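Local coordinates for protein 3-carboxy-cis,cis-muconate cycloisomerase (Acinetobacter calcoaceticus, PDB 1Q5N) that is a largely helical enzyme of the lyase (fumarase/aspartase) superfamily, assembled from four identical chains, at residues 10-14 with 340-344. Sequence-based numbering, arbitrary orientation.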
loop_
_atom_site.group_PDB
_atom_site.type_symbol
_atom_site.label_atom_id
_atom_site.label_comp_id
_atom_site.label_asym_id
_atom_site.label_seq_id
_atom_site.Cartn_x
_atom_site.Cartn_y
_atom_site.Cartn_z
ATOM N N SER A 10 17.965 -13.240 10.715
ATOM C CA SER A 10 19.356 -12.832 10.760
ATOM C C SER A 10 19.690 -11.807 9.684
ATOM O O SER A 10 20.564 -10.946 9.830
ATOM C CB SER A 10 20.217 -14.081 10.588
ATOM O OG SER A 10 21.564 -13.710 10.335
ATOM N N LEU A 11 18.962 -11.919 8.591
ATOM C CA LEU A 11 19.132 -11.034 7.454
ATOM C C LEU A 11 18.450 -9.652 7.606
ATOM O O LEU A 11 19.039 -8.637 7.295
ATOM C CB LEU A 11 18.526 -11.722 6.244
ATOM C CG LEU A 11 19.419 -11.978 5.058
ATOM C CD1 LEU A 11 18.553 -12.509 3.963
ATOM C CD2 LEU A 11 20.129 -10.684 4.660
ATOM N N PHE A 12 17.207 -9.639 8.104
ATOM C CA PHE A 12 16.419 -8.426 8.184
ATOM C C PHE A 12 16.122 -7.807 9.549
ATOM O O PHE A 12 15.874 -6.618 9.627
ATOM C CB PHE A 12 15.079 -8.673 7.490
ATOM C CG PHE A 12 15.204 -9.214 6.097
ATOM C CD1 PHE A 12 15.754 -8.428 5.075
ATOM C CD2 PHE A 12 14.712 -10.492 5.785
ATOM C CE1 PHE A 12 15.833 -8.920 3.741
ATOM C CE2 PHE A 12 14.772 -10.993 4.470
ATOM C CZ PHE A 12 15.321 -10.200 3.434
ATOM N N TYR A 13 16.157 -8.585 10.621
ATOM C CA TYR A 13 15.770 -7.991 11.883
ATOM C C TYR A 13 16.912 -7.718 12.803
ATOM O O TYR A 13 18.064 -7.824 12.426
ATOM C CB TYR A 13 14.738 -8.855 12.582
ATOM C CG TYR A 13 13.589 -9.289 11.689
ATOM C CD1 TYR A 13 12.964 -8.384 10.815
ATOM C CD2 TYR A 13 13.092 -10.593 11.749
ATOM C CE1 TYR A 13 11.890 -8.761 10.023
ATOM C CE2 TYR A 13 11.991 -10.989 10.960
ATOM C CZ TYR A 13 11.399 -10.057 10.084
ATOM O OH TYR A 13 10.367 -10.463 9.237
ATOM N N GLN A 14 16.580 -7.315 14.005
ATOM C CA GLN A 14 17.587 -7.003 14.993
ATOM C C GLN A 14 17.241 -7.902 16.173
ATOM O O GLN A 14 16.094 -7.926 16.631
ATOM C CB GLN A 14 17.508 -5.520 15.331
ATOM C CG GLN A 14 18.714 -4.954 16.066
ATOM C CD GLN A 14 18.682 -5.251 17.558
ATOM O OE1 GLN A 14 17.615 -5.379 18.158
ATOM N NE2 GLN A 14 19.859 -5.347 18.168
ATOM N N GLY A 340 16.281 -3.574 12.484
ATOM C CA GLY A 340 17.227 -4.284 11.613
ATOM C C GLY A 340 17.920 -3.331 10.622
ATOM O O GLY A 340 19.140 -3.361 10.420
ATOM N N ALA A 341 17.159 -2.429 10.024
ATOM C CA ALA A 341 17.758 -1.513 9.051
ATOM C C ALA A 341 18.730 -0.547 9.748
ATOM O O ALA A 341 19.759 -0.193 9.190
ATOM C CB ALA A 341 16.628 -0.700 8.269
ATOM N N LEU A 342 18.385 -0.114 10.955
ATOM C CA LEU A 342 19.248 0.787 11.731
ATOM C C LEU A 342 20.529 0.069 12.107
ATOM O O LEU A 342 21.615 0.639 12.021
ATOM C CB LEU A 342 18.543 1.227 13.014
ATOM C CG LEU A 342 17.543 2.310 12.777
ATOM C CD1 LEU A 342 16.714 2.517 14.018
ATOM C CD2 LEU A 342 18.328 3.556 12.398
ATOM N N GLU A 343 20.411 -1.184 12.523
ATOM C CA GLU A 343 21.615 -1.887 12.897
ATOM C C GLU A 343 22.615 -2.015 11.713
ATOM O O GLU A 343 23.810 -1.808 11.903
ATOM C CB GLU A 343 21.274 -3.271 13.467
ATOM C CG GLU A 343 22.450 -4.216 13.496
ATOM C CD GLU A 343 22.157 -5.432 14.330
ATOM O OE1 GLU A 343 22.371 -5.356 15.570
ATOM O OE2 GLU A 343 21.683 -6.450 13.755
ATOM N N ARG A 344 22.153 -2.383 10.512
ATOM C CA ARG A 344 23.059 -2.480 9.377
ATOM C C ARG A 344 23.589 -1.086 8.954
ATOM O O ARG A 344 24.766 -0.928 8.623
ATOM C CB ARG A 344 22.359 -3.206 8.252
ATOM C CG ARG A 344 22.434 -4.665 8.550
ATOM C CD ARG A 344 21.348 -5.384 7.925
ATOM N NE ARG A 344 21.151 -6.660 8.602
ATOM C CZ ARG A 344 20.205 -6.882 9.526
ATOM N NH1 ARG A 344 19.357 -5.926 9.888
ATOM N NH2 ARG A 344 20.113 -8.077 10.096
#
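The C-terminal end of the short helix 9-12 docks on helix 323-351 through Arg344, whose guanidinium gathers backbone carbonyls of Ser10 and Tyr13. Arg344 NH2 donates to both: Ser10 O lies 2.9 Å from NH2, with the donor well above that carbonyl's plane, while Tyr13 O, 3.1 Å from NH2, is approached in the carbonyl plane and along a straighter bond (158° at the hydrogen). Both oxygens sit near the guanidinium plane, at its edge. Arg344 NH1 adds a weak bond to Tyr13 O and another to Gly340 O, one turn back on its own helix. Leu11 O instead lies over a guanidinium face, 3.1 Å from Arg344 CZ; it makes no hydrogen bond there but receives one from Ser294 of helix 290-311.

Helix 323-351 belongs to the long helical bundle at the centre of this superfamily's fold. The nearest pair of CA atoms between the two segments is Tyr13 and Gly340, 4.0 Å apart. With no side chain in between, Gly340 CA directs a nearly linear CA-H...O contact (170°) at Phe12 O, 3.3 Å away.

Beyond Tyr13 the chain turns into helix 15-20, with Gln14 as N-cap: its OE1 accepts from Val17 N, and its NE2 bonds Asp16. Glu343, CG anti to the backbone N (chi1 163°), crosses the Gln14 side chain at about a right angle, its carboxylate merely packing on Gln14 CG, 3.9 Å from Glu343 CD. Leu11 packs on Trp328 and Phe12 on Leu329, both of the second subunit.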